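Local coordinates for CRISPR-associated endonuclease Cas2 2 (Thermus thermophilus, PDB 1ZPW), which belongs to the Cas2 family of metal-dependent CRISPR-associated endoribonucleases, forming a homodimer that joins a Cas1 homodimer in adaptive immunity against mobile genetic elements, at residues D15-K20 with G60-R65; K20-L25 with S35-Y40; K26-R31 with L46-R51; E30-S35 with V78-E83. All coordinates share one frame; numbering follows the deposited sequence.

Contact 1 of 4, residues D15-K20 with G60-R65; sequences DTRRVK and GQDALR
Arg-17, in the first turn of helix 15-26, faces Asp-62, the last loop residue before strand 63-68. Their CA atoms are the nearest pair across the two segments and still lie 9.0 Å apart. The backbones therefore do not meet, and the long side chain of Arg-17 spans most of the gap to the carboxylate. Both CB atoms point toward the opposite segment. Arg-17 grips the carboxylate side-on, with one nitrogen to each oxygen. NE of Arg-17 donates to OD2 of Asp-62 over 2.8 Å, and OD2 accepts with its syn lone pair. NH2 of Arg-17 donates to OD1 of Asp-62, also over 2.8 Å. This second bond is nearly straight, with an N-H...O angle of 170°, while the first is more bent. OD1 lies in the guanidinium plane, while OD2 is tilted from it. The two flat groups are not coplanar; their planes stand 33° apart. A bend at chi3 (-56°) turns the NE and NH2 edge of Arg-17 to the aspartate. Gln-61 brings its amide close to the same NH2, with the amide plane steeply turned from the guanidinium. OD2 of Asp-62 also accepts a hydrogen bond from the backbone N of Asp-58. The contact ties the start of the first helix to the entry of strand 63-68 in the ferredoxin-like fold. Asp-62 lies about 7 Å, side chain to side chain, from Asp-11, the predicted ligand of the catalytic magnesium. The paired bonds fix the rotation of both groups, and the arginine probably offsets some of the negative charge near that site.

Contact 2 of 4, residues K20-L25 with S35-Y40; sequences KLANLL and SVFECY
Leu-25 and Phe-37 meet where helix 15-26 packs on strand 36-41, two elements that run in nearly the same direction, with segment axes 23° apart and 9.9 Å at closest approach. Leu-25 and Phe-37 both point their CB atoms at the opposite segment. CB of Leu-25 sits over one face of the Phe-37 ring, 3.6 Å from its centroid and 15° off the ring normal. This is a CH-pi contact. The closest ring atom is CD2 of Phe-37, 3.5 Å from that CB. The branch of Leu-25 adds a second touch, with CD1 3.7 Å from CD1 of the ring. With CG of Phe-37 anti to its carbonyl carbon (chi1 -84°), the ring reaches out under the helix. Such packing of helix against sheet is the core of the ferredoxin-like fold of Cas2 proteins, in which two helices lie on one face of a four-stranded antiparallel sheet. The far end of the ring, at CZ, comes 4.2 Å from CB of Ala-22, one helical turn before Leu-25. Further along the strand, SG of Cys-39 lies 4.3 Å from the backbone O of Leu-25. Tyr-10 of the inner strand 4-11 touches both Leu-25 and Phe-37. Leu-49 brings the second helix against Leu-25.

Contact 3 of 4, residues K26-R31 with L46-R51; sequences KSYGER and LEDLRR
Tyr-28 reaches across from the turn after helix 15-26 to Asp-48 and Leu-49 on helix 43-56. Its CG lies anti to the carbonyl carbon (chi1 -57°), and the ring extends toward the helix with its hydroxyl leading. OH of Tyr-28 donates an unusually short hydrogen bond of 2.5 Å to OD1 of Asp-48. That oxygen lies at the ring edge, in the ring plane. The carboxylate is turned 58° from the ring. Asp-48 swings its CG anti to the backbone N (chi1 -173°), which carries OD1 to the hydroxyl. Leu-49 takes one face of the ring. Its CB stands 4.0 Å from the ring centroid, close to the ring normal, in a CH-pi contact. CD1 of Leu-49 lies 4.1 Å from CG of Tyr-28, nearer the root of the ring. Arg-52 adds a weak hydrogen bond to the Tyr-28 hydroxyl, and a long, weak ion pair to Asp-48. Tyr-28 also touches Cys-39 and Leu-41 of strand 36-41. Leu-49 touches Ile-66 of strand 63-68, so the contact joins the connection between the first helix and strand 29-33 to the second helix, on the face of the sheet that carries both helices.

Contact 4 of 4, residues E30-S35 with V78-E83; sequences ERVQLS and VGPLPE
Val-32 and Pro-80 carry this small surface contact, and no hydrogen bond joins the two segments. CG of Pro-80 lies 4.0 Å from CG1 of Val-32, and the two side chains cross at about a right angle. CD of the proline ring comes 3.4 Å from the backbone O of Val-32. CG also lies 4.2 Å from the backbone O of Arg-31, so the CG-CD side of the ring rests against both backbone and side chain of the strand. Chi1 of Val-32 (-68°) sets CG1 anti to the carbonyl carbon, the branch that meets the proline. Val-32 belongs to strand 29-33, an outer strand of the sheet within this chain, and with Gln-33 it faces Val-36 in a classic beta bulge. The last modelled segment, 78-83, has no regular helix or strand and passes beside this strand. On the strand side, NH2 of Arg-31 donates 3.1 Å to the backbone O of Gln-33, which lies in the guanidinium plane. The same NH2 bonds to the hydroxyl of Tyr-10. Further along segment 78-83, Pro-82 touches Val-73, and Glu-83 O accepts from the side chain of Gln-72.

Contacts 1, 2 and 3 bring the helices and sheet of one ferredoxin-like domain together, while contact 4 lays the last modelled segment beside strand 29-33. Contacts 1 and 2 follow each other along helix 15-26, with centres about 11 Å apart. Contacts 2 and 3 have centres about 6 Å apart and meet where strands 29-33 and 36-41 pair: Glu-38 N lies 2.8 Å from Glu-30 O. Contacts 3 and 4 share Glu-30 and Arg-31. The centres of contacts 1 and 4 are about 19 Å apart. Along the chain, contacts 2 and 3 are nested within contact 1, and contact 4 crosses it. Contact 1 lies near the predicted metal site; contact 2 forms part of the buried core.

Contact 1 of 4, residues D15-K20 with G60-R65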
# COMPACT_ATOMS: atom_id res chain seq x y z
N ASP A 15 1.99 2.36 16.41
CA ASP A 15 3.29 2.34 15.73
C ASP A 15 3.76 0.93 15.36
O ASP A 15 4.32 0.73 14.28
CB ASP A 15 4.38 3.00 16.59
CG ASP A 15 4.28 4.51 16.64
OD1 ASP A 15 3.54 5.17 15.87
OD2 ASP A 15 4.97 5.14 17.49
N THR A 16 3.59 -0.04 16.28
CA THR A 16 4.04 -1.40 16.03
C THR A 16 3.30 -2.03 14.85
O THR A 16 3.94 -2.62 13.98
CB THR A 16 3.89 -2.26 17.30
OG1 THR A 16 4.77 -1.76 18.32
CG2 THR A 16 4.40 -3.68 17.05
N ARG A 17 1.98 -1.90 14.82
CA ARG A 17 1.20 -2.41 13.68
C ARG A 17 1.62 -1.71 12.40
O ARG A 17 1.70 -2.34 11.36
CB ARG A 17 -0.28 -2.19 13.89
CG ARG A 17 -0.83 -3.05 15.02
CD ARG A 17 -2.31 -3.27 14.92
NE ARG A 17 -3.07 -2.02 14.88
CZ ARG A 17 -3.47 -1.34 15.96
NH1 ARG A 17 -3.15 -1.75 17.19
NH2 ARG A 17 -4.17 -0.22 15.80
N ARG A 18 1.92 -0.41 12.48
CA ARG A 18 2.29 0.32 11.26
C ARG A 18 3.63 -0.17 10.70
O ARG A 18 3.79 -0.30 9.48
CB ARG A 18 2.38 1.82 11.52
CG ARG A 18 2.25 2.66 10.22
CD ARG A 18 2.52 4.16 10.46
NE ARG A 18 1.70 4.59 11.57
CZ ARG A 18 2.16 4.90 12.77
NH1 ARG A 18 1.29 5.17 13.73
NH2 ARG A 18 3.48 4.95 13.01
N VAL A 19 4.58 -0.44 11.60
CA VAL A 19 5.89 -0.92 11.18
C VAL A 19 5.70 -2.29 10.50
O VAL A 19 6.27 -2.54 9.44
CB VAL A 19 6.83 -1.09 12.40
CG1 VAL A 19 8.04 -1.90 11.98
CG2 VAL A 19 7.27 0.30 12.89
N LYS A 20 4.88 -3.15 11.12
CA LYS A 20 4.65 -4.47 10.52
C LYS A 20 3.99 -4.38 9.15
O LYS A 20 4.37 -5.10 8.20
CB LYS A 20 3.81 -5.33 11.45
CG LYS A 20 4.59 -5.69 12.73
CD LYS A 20 3.74 -6.54 13.64
CE LYS A 20 4.46 -6.78 14.94
NZ LYS A 20 3.55 -7.52 15.87
N GLY A 60 -10.90 -2.52 13.89
CA GLY A 60 -11.63 -1.48 14.59
C GLY A 60 -10.93 -0.14 14.71
O GLY A 60 -11.58 0.87 15.01
N GLN A 61 -9.61 -0.10 14.48
CA GLN A 61 -8.83 1.14 14.60
C GLN A 61 -8.13 1.58 13.30
O GLN A 61 -7.83 2.78 13.15
CB GLN A 61 -7.75 1.03 15.67
CG GLN A 61 -8.25 0.96 17.09
CD GLN A 61 -7.13 1.09 18.14
OE1 GLN A 61 -7.41 1.02 19.34
NE2 GLN A 61 -5.88 1.28 17.70
N ASP A 62 -7.83 0.63 12.45
CA ASP A 62 -6.89 0.84 11.33
C ASP A 62 -7.65 0.96 10.04
O ASP A 62 -8.76 0.42 9.91
CB ASP A 62 -5.99 -0.38 11.20
CG ASP A 62 -5.05 -0.55 12.34
OD1 ASP A 62 -4.88 0.40 13.16
OD2 ASP A 62 -4.43 -1.60 12.50
N ALA A 63 -7.07 1.68 9.07
CA ALA A 63 -7.64 1.78 7.73
C ALA A 63 -6.60 1.49 6.67
O ALA A 63 -5.50 2.00 6.72
CB ALA A 63 -8.17 3.17 7.51
N LEU A 64 -6.98 0.72 5.67
CA LEU A 64 -6.13 0.45 4.53
C LEU A 64 -6.99 0.58 3.28
O LEU A 64 -8.03 -0.09 3.16
CB LEU A 64 -5.53 -0.97 4.63
CG LEU A 64 -4.51 -1.40 3.57
CD1 LEU A 64 -3.95 -2.81 3.86
CD2 LEU A 64 -5.04 -1.43 2.19
N ARG A 65 -6.57 1.45 2.36
CA ARG A 65 -7.31 1.60 1.11
C ARG A 65 -6.44 1.23 -0.06
O ARG A 65 -5.29 1.64 -0.14
CB ARG A 65 -7.83 3.03 0.96
CG ARG A 65 -8.75 3.43 2.12
CD ARG A 65 -9.27 4.89 2.03
NE ARG A 65 -10.42 4.98 1.13
CZ ARG A 65 -11.69 4.77 1.51
NH1 ARG A 65 -12.69 4.84 0.63
NH2 ARG A 65 -11.94 4.44 2.78

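Contact 2 of 4, residues K20-L25 with S35-Y40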
# COMPACT_ATOMS: atom_id res chain seq x y z
N LYS A 20 4.88 -3.15 11.12
CA LYS A 20 4.65 -4.47 10.52
C LYS A 20 3.99 -4.38 9.15
O LYS A 20 4.37 -5.10 8.20
CB LYS A 20 3.81 -5.33 11.45
CG LYS A 20 4.59 -5.69 12.73
CD LYS A 20 3.74 -6.54 13.64
CE LYS A 20 4.46 -6.78 14.94
NZ LYS A 20 3.55 -7.52 15.87
N LEU A 21 3.02 -3.46 9.03
CA LEU A 21 2.33 -3.30 7.75
C LEU A 21 3.29 -2.75 6.69
O LEU A 21 3.30 -3.24 5.58
CB LEU A 21 1.10 -2.40 7.90
CG LEU A 21 0.38 -2.18 6.57
CD1 LEU A 21 -0.18 -3.49 5.98
CD2 LEU A 21 -0.73 -1.15 6.73
N ALA A 22 4.10 -1.76 7.03
CA ALA A 22 5.08 -1.25 6.06
C ALA A 22 6.06 -2.32 5.61
O ALA A 22 6.41 -2.38 4.43
CB ALA A 22 5.83 -0.03 6.62
N ASN A 23 6.51 -3.15 6.54
CA ASN A 23 7.42 -4.22 6.19
C ASN A 23 6.76 -5.21 5.25
O ASN A 23 7.38 -5.70 4.29
CB ASN A 23 7.93 -4.92 7.45
CG ASN A 23 8.89 -4.07 8.24
OD1 ASN A 23 9.56 -3.18 7.69
ND2 ASN A 23 8.97 -4.33 9.55
N LEU A 24 5.48 -5.48 5.49
CA LEU A 24 4.72 -6.33 4.57
C LEU A 24 4.64 -5.72 3.17
O LEU A 24 4.90 -6.38 2.16
CB LEU A 24 3.34 -6.63 5.15
CG LEU A 24 2.38 -7.31 4.17
CD1 LEU A 24 2.91 -8.71 3.91
CD2 LEU A 24 0.95 -7.33 4.72
N LEU A 25 4.30 -4.42 3.11
CA LEU A 25 4.13 -3.76 1.83
C LEU A 25 5.42 -3.74 0.97
O LEU A 25 5.34 -3.79 -0.25
CB LEU A 25 3.57 -2.34 2.01
CG LEU A 25 2.12 -2.36 2.55
CD1 LEU A 25 1.60 -0.92 2.67
CD2 LEU A 25 1.15 -3.15 1.64
N SER A 35 2.55 7.46 4.27
CA SER A 35 1.43 6.54 4.46
C SER A 35 0.99 5.90 3.16
O SER A 35 -0.14 5.43 3.09
CB SER A 35 0.23 7.32 5.03
OG SER A 35 0.63 8.06 6.17
N VAL A 36 1.86 5.89 2.14
CA VAL A 36 1.46 5.32 0.84
C VAL A 36 2.56 4.51 0.19
O VAL A 36 3.70 4.97 0.12
CB VAL A 36 1.06 6.44 -0.19
CG1 VAL A 36 0.53 5.80 -1.49
CG2 VAL A 36 0.01 7.36 0.42
N PHE A 37 2.20 3.30 -0.28
CA PHE A 37 3.06 2.49 -1.14
C PHE A 37 2.48 2.37 -2.52
O PHE A 37 1.26 2.39 -2.68
CB PHE A 37 3.23 1.07 -0.56
CG PHE A 37 4.31 0.96 0.49
CD1 PHE A 37 4.18 1.61 1.72
CD2 PHE A 37 5.43 0.13 0.29
CE1 PHE A 37 5.17 1.53 2.71
CE2 PHE A 37 6.45 0.04 1.27
CZ PHE A 37 6.30 0.74 2.50
N GLU A 38 3.36 2.18 -3.51
CA GLU A 38 2.91 1.82 -4.85
C GLU A 38 3.30 0.40 -5.12
O GLU A 38 4.48 0.07 -5.01
CB GLU A 38 3.54 2.74 -5.89
CG GLU A 38 2.79 4.07 -5.96
CD GLU A 38 3.42 5.08 -6.91
OE1 GLU A 38 4.36 4.74 -7.67
OE2 GLU A 38 2.96 6.24 -6.91
N CYS A 39 2.32 -0.41 -5.52
CA CYS A 39 2.51 -1.86 -5.67
C CYS A 39 1.97 -2.32 -7.00
O CYS A 39 0.85 -2.01 -7.39
CB CYS A 39 1.74 -2.61 -4.55
SG CYS A 39 2.30 -2.23 -2.88
N TYR A 40 2.75 -3.14 -7.70
CA TYR A 40 2.24 -3.77 -8.91
C TYR A 40 1.68 -5.12 -8.55
O TYR A 40 2.40 -5.96 -8.01
CB TYR A 40 3.36 -3.92 -9.96
CG TYR A 40 3.57 -2.62 -10.67
CD1 TYR A 40 2.77 -2.27 -11.76
CD2 TYR A 40 4.50 -1.73 -10.22
CE1 TYR A 40 2.93 -1.07 -12.41
CE2 TYR A 40 4.66 -0.49 -10.84
CZ TYR A 40 3.87 -0.19 -11.94
OH TYR A 40 4.01 1.03 -12.57

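Contact 3 of 4, residues K26-R31 with L46-R51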
# COMPACT_ATOMS: atom_id res chain seq x y z
N LYS A 26 6.57 -3.73 1.63
CA LYS A 26 7.86 -3.84 0.94
C LYS A 26 7.98 -5.09 0.07
O LYS A 26 8.70 -5.09 -0.93
CB LYS A 26 8.99 -3.77 1.96
CG LYS A 26 9.10 -2.42 2.60
CD LYS A 26 10.00 -1.48 1.83
CE LYS A 26 10.05 -0.13 2.56
NZ LYS A 26 11.07 0.80 2.06
N SER A 27 7.27 -6.16 0.44
CA SER A 27 7.33 -7.39 -0.35
C SER A 27 6.53 -7.28 -1.66
O SER A 27 6.67 -8.11 -2.58
CB SER A 27 7.02 -8.63 0.53
OG SER A 27 5.65 -8.67 0.82
N TYR A 28 5.73 -6.21 -1.80
CA TYR A 28 4.91 -6.00 -2.98
C TYR A 28 5.20 -4.73 -3.75
O TYR A 28 4.69 -4.55 -4.85
CB TYR A 28 3.42 -5.94 -2.62
CG TYR A 28 2.92 -7.15 -1.90
CD1 TYR A 28 2.49 -8.26 -2.59
CD2 TYR A 28 2.92 -7.18 -0.50
CE1 TYR A 28 2.04 -9.40 -1.88
CE2 TYR A 28 2.48 -8.26 0.19
CZ TYR A 28 2.04 -9.36 -0.50
OH TYR A 28 1.59 -10.44 0.23
N GLY A 29 5.98 -3.83 -3.16
CA GLY A 29 6.18 -2.56 -3.81
C GLY A 29 7.04 -1.64 -3.01
O GLY A 29 7.80 -2.09 -2.14
N GLU A 30 6.93 -0.34 -3.28
CA GLU A 30 7.83 0.64 -2.69
C GLU A 30 7.07 1.81 -2.11
O GLU A 30 6.01 2.22 -2.61
CB GLU A 30 8.86 1.18 -3.73
CG GLU A 30 9.61 0.14 -4.55
CD GLU A 30 10.51 -0.71 -3.68
OE1 GLU A 30 10.85 -0.26 -2.59
OE2 GLU A 30 10.86 -1.84 -4.13
N ARG A 31 7.63 2.35 -1.04
CA ARG A 31 7.09 3.56 -0.42
C ARG A 31 7.18 4.76 -1.36
O ARG A 31 8.18 4.95 -2.05
CB ARG A 31 7.90 3.88 0.83
CG ARG A 31 7.36 5.10 1.62
CD ARG A 31 8.15 5.43 2.86
NE ARG A 31 8.09 4.35 3.86
CZ ARG A 31 7.05 4.12 4.63
NH1 ARG A 31 7.10 3.12 5.52
NH2 ARG A 31 5.95 4.87 4.52
N LEU A 46 -2.79 -9.49 -5.17
CA LEU A 46 -3.71 -8.60 -4.43
C LEU A 46 -4.38 -9.38 -3.29
O LEU A 46 -4.42 -8.93 -2.14
CB LEU A 46 -4.72 -7.97 -5.40
CG LEU A 46 -5.86 -7.13 -4.84
CD1 LEU A 46 -5.28 -5.99 -4.00
CD2 LEU A 46 -6.65 -6.60 -6.02
N GLU A 47 -4.88 -10.57 -3.60
CA GLU A 47 -5.50 -11.40 -2.57
C GLU A 47 -4.49 -11.73 -1.47
O GLU A 47 -4.83 -11.74 -0.31
CB GLU A 47 -6.01 -12.68 -3.23
CG GLU A 47 -6.71 -13.57 -2.24
CD GLU A 47 -7.08 -14.93 -2.82
OE1 GLU A 47 -8.24 -15.30 -2.66
OE2 GLU A 47 -6.21 -15.60 -3.41
N ASP A 48 -3.24 -12.01 -1.86
CA ASP A 48 -2.20 -12.35 -0.90
C ASP A 48 -1.90 -11.17 0.03
O ASP A 48 -1.77 -11.34 1.26
CB ASP A 48 -0.92 -12.74 -1.64
CG ASP A 48 0.16 -13.28 -0.70
OD1 ASP A 48 1.27 -12.71 -0.67
OD2 ASP A 48 -0.02 -14.28 0.03
N LEU A 49 -1.79 -9.99 -0.58
CA LEU A 49 -1.61 -8.76 0.21
C LEU A 49 -2.76 -8.58 1.21
O LEU A 49 -2.50 -8.32 2.39
CB LEU A 49 -1.47 -7.54 -0.73
CG LEU A 49 -1.15 -6.16 -0.12
CD1 LEU A 49 -0.64 -5.22 -1.22
CD2 LEU A 49 -2.32 -5.54 0.57
N ARG A 50 -4.00 -8.70 0.76
CA ARG A 50 -5.13 -8.55 1.69
C ARG A 50 -5.10 -9.56 2.80
O ARG A 50 -5.29 -9.22 3.98
CB ARG A 50 -6.47 -8.66 0.98
CG ARG A 50 -6.77 -7.54 0.02
CD ARG A 50 -8.26 -7.47 -0.26
NE ARG A 50 -8.69 -8.82 -0.61
CZ ARG A 50 -8.84 -9.27 -1.85
NH1 ARG A 50 -9.15 -10.55 -2.05
NH2 ARG A 50 -8.72 -8.46 -2.91
N ARG A 51 -4.85 -10.83 2.44
CA ARG A 51 -4.82 -11.90 3.42
C ARG A 51 -3.78 -11.63 4.50
O ARG A 51 -4.06 -11.80 5.70
CB ARG A 51 -4.54 -13.22 2.69
CG ARG A 51 -4.08 -14.40 3.53
CD ARG A 51 -3.44 -15.58 2.70
NE ARG A 51 -4.05 -15.83 1.39
CZ ARG A 51 -5.28 -16.33 1.19
NH1 ARG A 51 -5.76 -16.52 -0.04
NH2 ARG A 51 -6.04 -16.63 2.24

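Contact 4 of 4, residues E30-S35 with V78-E83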
# COMPACT_ATOMS: atom_id res chain seq x y z
N GLU A 30 6.93 -0.34 -3.28
CA GLU A 30 7.83 0.64 -2.69
C GLU A 30 7.07 1.81 -2.11
O GLU A 30 6.01 2.22 -2.61
CB GLU A 30 8.86 1.18 -3.73
CG GLU A 30 9.61 0.14 -4.55
CD GLU A 30 10.51 -0.71 -3.68
OE1 GLU A 30 10.85 -0.26 -2.59
OE2 GLU A 30 10.86 -1.84 -4.13
N ARG A 31 7.63 2.35 -1.04
CA ARG A 31 7.09 3.56 -0.42
C ARG A 31 7.18 4.76 -1.36
O ARG A 31 8.18 4.95 -2.05
CB ARG A 31 7.90 3.88 0.83
CG ARG A 31 7.36 5.10 1.62
CD ARG A 31 8.15 5.43 2.86
NE ARG A 31 8.09 4.35 3.86
CZ ARG A 31 7.05 4.12 4.63
NH1 ARG A 31 7.10 3.12 5.52
NH2 ARG A 31 5.95 4.87 4.52
N VAL A 32 6.14 5.59 -1.35
CA VAL A 32 6.20 6.89 -2.05
C VAL A 32 6.00 8.08 -1.11
O VAL A 32 6.45 9.18 -1.44
CB VAL A 32 5.21 6.98 -3.29
CG1 VAL A 32 5.70 6.03 -4.38
CG2 VAL A 32 3.75 6.65 -2.94
N GLN A 33 5.31 7.87 0.01
CA GLN A 33 4.99 8.89 1.01
C GLN A 33 4.91 8.22 2.35
O GLN A 33 4.98 6.99 2.45
CB GLN A 33 3.59 9.52 0.76
CG GLN A 33 3.56 10.37 -0.45
CD GLN A 33 2.33 11.25 -0.62
OE1 GLN A 33 2.32 12.09 -1.50
NE2 GLN A 33 1.31 11.04 0.17
N LEU A 34 4.72 9.02 3.40
CA LEU A 34 4.69 8.50 4.78
C LEU A 34 3.65 7.39 5.01
O LEU A 34 3.86 6.51 5.86
CB LEU A 34 4.42 9.67 5.73
CG LEU A 34 4.81 9.66 7.20
CD1 LEU A 34 6.33 9.47 7.29
CD2 LEU A 34 4.39 11.01 7.84
N SER A 35 2.55 7.46 4.27
CA SER A 35 1.43 6.54 4.46
C SER A 35 0.99 5.90 3.16
O SER A 35 -0.14 5.43 3.09
CB SER A 35 0.23 7.32 5.03
OG SER A 35 0.63 8.06 6.17
N VAL A 78 8.15 17.12 -3.54
CA VAL A 78 9.21 16.12 -3.35
C VAL A 78 8.66 14.73 -3.59
O VAL A 78 7.45 14.51 -3.69
CB VAL A 78 9.82 16.16 -1.91
CG1 VAL A 78 10.37 17.52 -1.58
CG2 VAL A 78 8.83 15.69 -0.86
N GLY A 79 9.56 13.77 -3.64
CA GLY A 79 9.12 12.39 -3.66
C GLY A 79 9.32 11.81 -5.04
O GLY A 79 9.61 12.54 -6.01
N PRO A 80 9.14 10.50 -5.13
CA PRO A 80 9.55 9.74 -6.31
C PRO A 80 8.81 10.20 -7.55
O PRO A 80 7.60 10.40 -7.55
CB PRO A 80 9.15 8.30 -5.96
CG PRO A 80 8.95 8.29 -4.54
CD PRO A 80 8.51 9.64 -4.12
N LEU A 81 9.56 10.35 -8.64
CA LEU A 81 8.94 10.70 -9.91
C LEU A 81 8.03 9.57 -10.41
O LEU A 81 8.34 8.39 -10.21
CB LEU A 81 10.03 11.01 -10.95
CG LEU A 81 10.93 12.17 -10.55
CD1 LEU A 81 12.21 12.20 -11.44
CD2 LEU A 81 10.14 13.47 -10.65
N PRO A 82 6.91 9.92 -11.04
CA PRO A 82 6.00 8.90 -11.58
C PRO A 82 6.52 8.34 -12.89
O PRO A 82 7.40 8.97 -13.49
CB PRO A 82 4.71 9.70 -11.85
CG PRO A 82 5.17 11.10 -12.08
CD PRO A 82 6.44 11.29 -11.31
N GLU A 83 6.00 7.20 -13.33
CA GLU A 83 6.19 6.78 -14.72
C GLU A 83 5.56 7.82 -15.66
O GLU A 83 4.34 8.04 -15.62
CB GLU A 83 5.55 5.42 -14.97
CG GLU A 83 6.15 4.68 -16.15
CD GLU A 83 5.61 3.27 -16.24
OE1 GLU A 83 6.34 2.37 -16.71
OE2 GLU A 83 4.45 3.05 -15.84